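PDB 5C3U: L-serine ammonia-lyase from Rhizomucor miehei CAU432, which belongs to the pyridoxal-phosphate-dependent enzymes of fold type II and holds pyridoxal-5'-phosphate in a pocket inside the chain. Local coordinates for residues A261-A266 / V278-G283; A174-V179 / L286-T291. All coordinates share one frame; numbering follows the deposited sequence.

Contact 1: residues A261-A266 / V278-G283; sequences AMAADA and VEASAG. With PLP (pyridoxal-5'-phosphate), chain B.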
ATOM      1  N   ALA A 261     -17.891  -0.592   3.306  1.00 23.57           N
ATOM      2  CA  ALA A 261     -18.465   0.153   4.427  1.00 25.01           C
ATOM      3  C   ALA A 261     -17.542   0.138   5.647  1.00 24.73           C
ATOM      4  O   ALA A 261     -17.379   1.161   6.308  1.00 23.37           O
ATOM      5  CB  ALA A 261     -19.866  -0.345   4.788  1.00 26.86           C
ATOM      6  N   MET A 262     -16.921  -1.004   5.932  1.00 23.46           N
ATOM      7  CA  MET A 262     -15.962  -1.082   7.039  1.00 22.93           C
ATOM      8  C   MET A 262     -14.741  -0.208   6.767  1.00 21.23           C
ATOM      9  O   MET A 262     -14.277   0.510   7.655  1.00 23.05           O
ATOM     10  CB  MET A 262     -15.505  -2.519   7.274  1.00 23.32           C
ATOM     11  CG  MET A 262     -16.558  -3.369   7.932  1.00 25.79           C
ATOM     12  SD  MET A 262     -16.188  -5.136   7.790  1.00 31.30           S
ATOM     13  CE  MET A 262     -14.756  -5.255   8.825  1.00 32.28           C
ATOM     14  N   ALA A 263     -14.224  -0.270   5.538  1.00 20.59           N
ATOM     15  CA  ALA A 263     -13.048   0.520   5.175  1.00 19.24           C
ATOM     16  C   ALA A 263     -13.373   2.009   5.254  1.00 19.20           C
ATOM     17  O   ALA A 263     -12.558   2.794   5.729  1.00 21.94           O
ATOM     18  CB  ALA A 263     -12.548   0.145   3.776  1.00 18.57           C
ATOM     19  N   ALA A 264     -14.563   2.389   4.803  1.00 19.94           N
ATOM     20  CA  ALA A 264     -14.955   3.801   4.794  1.00 21.22           C
ATOM     21  C   ALA A 264     -15.115   4.321   6.228  1.00 20.74           C
ATOM     22  O   ALA A 264     -14.733   5.463   6.574  1.00 19.69           O
ATOM     23  CB  ALA A 264     -16.258   3.978   4.036  1.00 22.58           C
ATOM     24  N   ASP A 265     -15.710   3.499   7.068  1.00 22.05           N
ATOM     25  CA  ASP A 265     -15.901   3.896   8.455  1.00 23.64           C
ATOM     26  C   ASP A 265     -14.539   4.075   9.129  1.00 21.92           C
ATOM     27  O   ASP A 265     -14.353   4.991   9.944  1.00 23.57           O
ATOM     28  CB  ASP A 265     -16.755   2.878   9.208  1.00 26.34           C
ATOM     29  CG  ASP A 265     -17.349   3.458  10.475  1.00 30.66           C
ATOM     30  OD1 ASP A 265     -17.887   4.589  10.432  1.00 34.82           O
ATOM     31  OD2 ASP A 265     -17.265   2.800  11.516  1.00 36.06           O
ATOM     32  N   ALA A 266     -13.575   3.237   8.766  1.00 20.93           N
ATOM     33  CA  ALA A 266     -12.250   3.354   9.382  1.00 20.37           C
ATOM     34  C   ALA A 266     -11.561   4.655   8.958  1.00 20.62           C
ATOM     35  O   ALA A 266     -10.863   5.262   9.761  1.00 20.73           O
ATOM     36  CB  ALA A 266     -11.374   2.159   9.036  1.00 22.11           C
ATOM     37  N   VAL A 278      -6.561   9.276   5.298  1.00 22.97           N
ATOM     38  CA  VAL A 278      -5.933   8.197   4.562  1.00 22.60           C
ATOM     39  C   VAL A 278      -6.927   7.539   3.601  1.00 22.32           C
ATOM     40  O   VAL A 278      -8.148   7.650   3.753  1.00 21.99           O
ATOM     41  CB  VAL A 278      -5.281   7.122   5.477  1.00 22.81           C
ATOM     42  CG1 VAL A 278      -4.219   7.759   6.382  1.00 22.60           C
ATOM     43  CG2 VAL A 278      -6.334   6.381   6.296  1.00 23.42           C
ATOM     44  N   GLU A 279      -6.377   6.858   2.604  1.00 21.89           N
ATOM     45  CA  GLU A 279      -7.202   6.185   1.595  1.00 23.47           C
ATOM     46  C   GLU A 279      -7.944   5.022   2.213  1.00 22.06           C
ATOM     47  O   GLU A 279      -7.491   4.469   3.212  1.00 22.12           O
ATOM     48  CB  GLU A 279      -6.297   5.598   0.527  1.00 25.90           C
ATOM     49  CG  GLU A 279      -6.137   6.456  -0.687  1.00 30.78           C
ATOM     50  CD  GLU A 279      -5.266   5.800  -1.744  1.00 32.27           C
ATOM     51  OE1 GLU A 279      -5.379   4.568  -2.011  1.00 33.26           O
ATOM     52  OE2 GLU A 279      -4.474   6.544  -2.323  1.00 31.74           O
ATOM     53  N   ALA A 280      -9.059   4.636   1.593  1.00 20.40           N
ATOM     54  CA  ALA A 280      -9.780   3.430   2.008  1.00 22.31           C
ATOM     55  C   ALA A 280      -8.929   2.168   1.976  1.00 23.11           C
ATOM     56  O   ALA A 280      -9.226   1.217   2.719  1.00 23.80           O
ATOM     57  CB  ALA A 280     -11.039   3.248   1.164  1.00 20.75           C
ATOM     58  N   SER A 281      -7.881   2.144   1.123  1.00 25.24           N
ATOM     59  CA  SER A 281      -6.880   1.076   1.163  1.00 25.81           C
ATOM     60  C   SER A 281      -6.277   0.880   2.574  1.00 26.19           C
ATOM     61  O   SER A 281      -6.251  -0.231   3.122  1.00 24.23           O
ATOM     62  CB  SER A 281      -5.784   1.344   0.119  1.00 24.80           C
ATOM     63  OG  SER A 281      -6.397   1.632  -1.146  1.00 32.92           O
ATOM     64  N   ALA A 282      -5.825   1.973   3.181  1.00 22.82           N
ATOM     65  CA  ALA A 282      -5.288   1.927   4.544  1.00 22.95           C
ATOM     66  C   ALA A 282      -6.423   1.715   5.518  1.00 22.43           C
ATOM     67  O   ALA A 282      -6.263   1.056   6.556  1.00 24.36           O
ATOM     68  CB  ALA A 282      -4.580   3.250   4.854  1.00 23.23           C
ATOM     69  N   GLY A 283      -7.583   2.272   5.184  1.00 22.09           N
ATOM     70  CA  GLY A 283      -8.770   2.131   6.004  1.00 22.59           C
ATOM     71  C   GLY A 283      -9.128   0.650   6.174  1.00 25.25           C
ATOM     72  O   GLY A 283      -9.590   0.254   7.235  1.00 22.56           O
TER
HETATM   73  N1  PLP B 401      -2.238   0.924   0.429  1.00 26.72           N
HETATM   74  C2  PLP B 401      -1.861   1.972  -0.325  1.00 26.55           C
HETATM   75  C2A PLP B 401      -2.318   3.379  -0.024  1.00 26.39           C
HETATM   76  C3  PLP B 401      -0.993   1.737  -1.481  1.00 26.84           C
HETATM   77  O3  PLP B 401      -0.588   2.785  -2.266  1.00 28.00           O
HETATM   78  C4  PLP B 401      -0.558   0.345  -1.725  1.00 27.32           C
HETATM   79  C4A PLP B 401       0.342   0.056  -2.852  1.00 27.96           C
HETATM   80  C5  PLP B 401      -1.038  -0.737  -0.826  1.00 28.88           C
HETATM   81  C6  PLP B 401      -1.870  -0.363   0.234  1.00 27.81           C
HETATM   82  C5A PLP B 401      -0.641  -2.201  -1.022  1.00 29.08           C
HETATM   83  O4P PLP B 401      -0.260  -2.391  -2.379  1.00 29.63           O
HETATM   84  P   PLP B 401       0.413  -3.700  -3.055  1.00 24.57           P
HETATM   85  O1P PLP B 401       1.889  -3.605  -2.885  1.00 26.22           O
HETATM   86  O2P PLP B 401      -0.223  -4.961  -2.441  1.00 25.29           O
HETATM   87  O3P PLP B 401      -0.053  -3.483  -4.452  1.00 26.21           O

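Contact 2: residues A174-V179 / L286-T291; sequences AIICPV and LSLCYT. With PLP (pyridoxal-5'-phosphate), chain B.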
ATOM      1  N   ALA A 174       0.980  -9.500  15.769  1.00 29.14           N
ATOM      2  CA  ALA A 174       0.561  -9.493  14.364  1.00 27.59           C
ATOM      3  C   ALA A 174       0.937  -8.179  13.709  1.00 26.76           C
ATOM      4  O   ALA A 174       1.100  -7.148  14.384  1.00 26.68           O
ATOM      5  CB  ALA A 174      -0.942  -9.697  14.244  1.00 28.70           C
ATOM      6  N   ILE A 175       1.075  -8.240  12.389  1.00 26.13           N
ATOM      7  CA  ILE A 175       1.215  -7.057  11.539  1.00 25.31           C
ATOM      8  C   ILE A 175       0.064  -7.103  10.551  1.00 24.34           C
ATOM      9  O   ILE A 175      -0.133  -8.112   9.897  1.00 25.82           O
ATOM     10  CB  ILE A 175       2.574  -7.044  10.802  1.00 26.33           C
ATOM     11  CG1 ILE A 175       3.704  -6.937  11.836  1.00 27.27           C
ATOM     12  CG2 ILE A 175       2.640  -5.871   9.810  1.00 26.72           C
ATOM     13  CD1 ILE A 175       5.095  -7.092  11.257  1.00 30.22           C
ATOM     14  N   ILE A 176      -0.721  -6.022  10.489  1.00 24.58           N
ATOM     15  CA  ILE A 176      -1.874  -5.952   9.604  1.00 24.27           C
ATOM     16  C   ILE A 176      -1.479  -5.154   8.374  1.00 25.19           C
ATOM     17  O   ILE A 176      -1.048  -4.002   8.496  1.00 24.77           O
ATOM     18  CB  ILE A 176      -3.094  -5.285  10.276  1.00 25.52           C
ATOM     19  CG1 ILE A 176      -3.396  -5.950  11.632  1.00 27.71           C
ATOM     20  CG2 ILE A 176      -4.296  -5.313   9.334  1.00 25.23           C
ATOM     21  CD1 ILE A 176      -4.533  -5.291  12.390  1.00 29.63           C
ATOM     22  N   CYS A 177      -1.636  -5.780   7.205  1.00 23.90           N
ATOM     23  CA  CYS A 177      -1.031  -5.283   5.967  1.00 24.59           C
ATOM     24  C   CYS A 177      -2.080  -5.307   4.834  1.00 21.90           C
ATOM     25  O   CYS A 177      -2.565  -6.375   4.458  1.00 22.21           O
ATOM     26  CB  CYS A 177       0.190  -6.128   5.605  1.00 25.25           C
ATOM     27  SG  CYS A 177       1.018  -5.684   4.059  1.00 28.69           S
ATOM     28  N   PRO A 178      -2.427  -4.141   4.292  1.00 21.03           N
ATOM     29  CA  PRO A 178      -3.343  -4.109   3.128  1.00 20.64           C
ATOM     30  C   PRO A 178      -2.698  -4.788   1.920  1.00 23.72           C
ATOM     31  O   PRO A 178      -1.474  -4.664   1.745  1.00 23.70           O
ATOM     32  CB  PRO A 178      -3.528  -2.601   2.836  1.00 22.90           C
ATOM     33  CG  PRO A 178      -2.576  -1.900   3.718  1.00 23.66           C
ATOM     34  CD  PRO A 178      -1.880  -2.819   4.647  1.00 20.78           C
ATOM     35  N   VAL A 179      -3.491  -5.526   1.122  1.00 21.03           N
ATOM     36  CA  VAL A 179      -2.983  -6.201  -0.097  1.00 23.15           C
ATOM     37  C   VAL A 179      -3.718  -5.759  -1.367  1.00 23.84           C
ATOM     38  O   VAL A 179      -4.950  -5.867  -1.448  1.00 25.39           O
ATOM     39  CB  VAL A 179      -3.024  -7.765   0.040  1.00 23.38           C
ATOM     40  CG1 VAL A 179      -2.521  -8.436  -1.244  1.00 23.89           C
ATOM     41  CG2 VAL A 179      -2.173  -8.196   1.219  1.00 26.05           C
ATOM     42  N   LEU A 286      -6.991  -0.648   9.069  1.00 23.44           N
ATOM     43  CA  LEU A 286      -7.466  -0.040  10.315  1.00 23.74           C
ATOM     44  C   LEU A 286      -8.808  -0.612  10.783  1.00 23.59           C
ATOM     45  O   LEU A 286      -9.095  -0.655  11.994  1.00 24.97           O
ATOM     46  CB  LEU A 286      -7.585   1.490  10.124  1.00 23.01           C
ATOM     47  CG  LEU A 286      -6.267   2.273  10.082  1.00 24.35           C
ATOM     48  CD1 LEU A 286      -6.409   3.666   9.480  1.00 23.24           C
ATOM     49  CD2 LEU A 286      -5.689   2.408  11.485  1.00 24.64           C
ATOM     50  N   SER A 287      -9.620  -1.063   9.828  1.00 23.76           N
ATOM     51  CA  SER A 287     -10.967  -1.538  10.147  1.00 26.23           C
ATOM     52  C   SER A 287     -10.962  -2.782  11.037  1.00 26.79           C
ATOM     53  O   SER A 287     -11.894  -2.983  11.819  1.00 26.61           O
ATOM     54  CB  SER A 287     -11.818  -1.744   8.875  1.00 26.44           C
ATOM     55  OG  SER A 287     -11.560  -2.980   8.251  1.00 31.48           O
ATOM     56  N   LEU A 288      -9.897  -3.571  10.969  1.00 26.31           N
ATOM     57  CA  LEU A 288      -9.804  -4.741  11.848  1.00 28.58           C
ATOM     58  C   LEU A 288      -9.734  -4.317  13.310  1.00 28.93           C
ATOM     59  O   LEU A 288     -10.248  -5.010  14.189  1.00 29.87           O
ATOM     60  CB  LEU A 288      -8.628  -5.641  11.486  1.00 29.54           C
ATOM     61  CG  LEU A 288      -8.646  -6.259  10.087  1.00 30.37           C
ATOM     62  CD1 LEU A 288      -7.601  -7.354  10.049  1.00 30.95           C
ATOM     63  CD2 LEU A 288     -10.012  -6.830   9.728  1.00 34.49           C
ATOM     64  N   CYS A 289      -9.131  -3.154  13.567  1.00 28.79           N
ATOM     65  CA  CYS A 289      -9.042  -2.649  14.932  1.00 28.19           C
ATOM     66  C   CYS A 289     -10.326  -1.975  15.378  1.00 28.52           C
ATOM     67  O   CYS A 289     -10.849  -2.268  16.465  1.00 30.58           O
ATOM     68  CB  CYS A 289      -7.841  -1.708  15.074  1.00 31.03           C
ATOM     69  SG  CYS A 289      -6.295  -2.615  14.848  1.00 35.70           S
ATOM     70  N   TYR A 290     -10.842  -1.088  14.533  1.00 27.54           N
ATOM     71  CA  TYR A 290     -12.046  -0.334  14.850  1.00 27.88           C
ATOM     72  C   TYR A 290     -13.276  -1.222  15.044  1.00 30.77           C
ATOM     73  O   TYR A 290     -14.123  -0.934  15.884  1.00 30.45           O
ATOM     74  CB  TYR A 290     -12.305   0.728  13.785  1.00 28.35           C
ATOM     75  CG  TYR A 290     -11.444   1.957  13.948  1.00 28.20           C
ATOM     76  CD1 TYR A 290     -11.459   2.676  15.146  1.00 29.24           C
ATOM     77  CD2 TYR A 290     -10.628   2.423  12.895  1.00 28.80           C
ATOM     78  CE1 TYR A 290     -10.689   3.820  15.304  1.00 30.33           C
ATOM     79  CE2 TYR A 290      -9.851   3.565  13.053  1.00 29.83           C
ATOM     80  CZ  TYR A 290      -9.897   4.257  14.259  1.00 28.72           C
ATOM     81  OH  TYR A 290      -9.162   5.403  14.461  1.00 31.22           O
ATOM     82  N   THR A 291     -13.352  -2.312  14.296  1.00 30.45           N
ATOM     83  CA  THR A 291     -14.467  -3.252  14.447  1.00 31.81           C
ATOM     84  C   THR A 291     -14.222  -4.341  15.496  1.00 33.72           C
ATOM     85  O   THR A 291     -15.136  -5.113  15.785  1.00 36.48           O
ATOM     86  CB  THR A 291     -14.782  -3.996  13.133  1.00 31.30           C
ATOM     87  OG1 THR A 291     -13.660  -4.818  12.783  1.00 29.70           O
ATOM     88  CG2 THR A 291     -15.130  -3.017  11.989  1.00 33.20           C
TER
HETATM   89  N1  PLP B 401      -2.238   0.924   0.429  1.00 26.72           N
HETATM   90  C2  PLP B 401      -1.861   1.972  -0.325  1.00 26.55           C
HETATM   91  C2A PLP B 401      -2.318   3.379  -0.024  1.00 26.39           C
HETATM   92  C3  PLP B 401      -0.993   1.737  -1.481  1.00 26.84           C
HETATM   93  O3  PLP B 401      -0.588   2.785  -2.266  1.00 28.00           O
HETATM   94  C4  PLP B 401      -0.558   0.345  -1.725  1.00 27.32           C
HETATM   95  C4A PLP B 401       0.342   0.056  -2.852  1.00 27.96           C
HETATM   96  C5  PLP B 401      -1.038  -0.737  -0.826  1.00 28.88           C
HETATM   97  C6  PLP B 401      -1.870  -0.363   0.234  1.00 27.81           C
HETATM   98  C5A PLP B 401      -0.641  -2.201  -1.022  1.00 29.08           C
HETATM   99  O4P PLP B 401      -0.260  -2.391  -2.379  1.00 29.63           O
HETATM  100  P   PLP B 401       0.413  -3.700  -3.055  1.00 24.57           P
HETATM  101  O1P PLP B 401       1.889  -3.605  -2.885  1.00 26.22           O
HETATM  102  O2P PLP B 401      -0.223  -4.961  -2.441  1.00 25.29           O
HETATM  103  O3P PLP B 401      -0.053  -3.483  -4.452  1.00 26.21           O

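Contact 1: residues A261-A266 / V278-G283
Helical torsions from Ala263 (phi -64°, psi -40°) to Ala266 set their two methyls about a turn apart on the face of helix 260-274 that meets Ala280 and Gly283, while Gly283, with no side chain, lets the two backbones draw close. The result is a tight pairing of helices 260-274 and 280-290, consecutive along the chain in this fold type II enzyme, made almost entirely by alanine and glycine. The CA atoms of Ala263 and Gly283 lie 4.6 Å apart, and the carbonyl oxygen Ala263 O sits 3.9 Å from Gly283 CA. Ala263 CB rests against the backbone at Ala280 O, at 3.6 Å. One turn further on, Ala266 CB presses on Gly283 O at 3.2 Å. No hydrogen bond crosses between the segments; van der Waals contact of small groups carries the join.

The far side of the second helix's first turn faces PLP. Glu279 occupies the N-cap position; its OE2 accepts from Asn80 ND2 and Asp316 N, while OE1 is hydrogen-bonded to Ser234 OG. Ser281 has its hydroxyl beside its own backbone N (chi1 -50°), and Ser281 CB lies 3.6 Å from PLP N1. Ser281 OG donates to the anti lone pair of Glu279 OE1 over 3.2 Å.

Contact 2: residues A174-V179 / L286-T291
Ile176 meets helix 280-290 through both of its branches, one for Leu288 and one for Cys289. With chi1 at -52°, its CG2 methyl stands anti to the backbone N and touches Leu288 CD1 at 3.9 Å. The other branch lies beside that N and runs on extended (chi2 177°), carrying Ile176 CD1 to 4.0 Å from Cys289 SG. Leu288 comes at the isoleucine obliquely, with a single methyl making the touch, whereas Cys289 offers its sulfur to the end of the longer branch.

This is a helix laid on a sheet, the ordinary layering of an alpha/beta fold: strand 174-178 is an inner strand of the six-stranded mixed sheet, parallel to 306-311 and 202-207. The neighbouring strands widen the apolar seam, Val309 touching Ile176 and Cys289, and Ile203 touching Leu288.

Farther along 286-291, Ser287 O accepts from Thr291 N and, at 2.7 Å, from Thr291 OG1; the two donors arrive from opposite faces of the carbonyl plane, the hydroxyl tilted 24° out of it. The strand instead leads to pyridoxal-5'-phosphate, where Pro178 CB packs 3.8 Å from PLP C6.

How the contacts relate
The two contacts illustrate how one helix can serve two neighbours. Helix 280-290 gives its first turn to contact 1, against helix 260-274, and its later turns to contact 2, against strand 174-178 of the six-stranded sheet. Their centres are about 10 Å apart. Along the chain the order is 174-179, 261-266, 278-283, 286-291, so contact 1, a near-neighbour pairing, is nested inside the much longer loop that contact 2 closes. They also touch directly: Ser281 O lies 3.6 Å from Pro178 CB, and Met262 O lies 3.6 Å from Ser287 CB. Contact 1 brings Glu279 and Ser281 to the pyridoxal-5'-phosphate pocket, and contact 2 brings Pro178 and Val179.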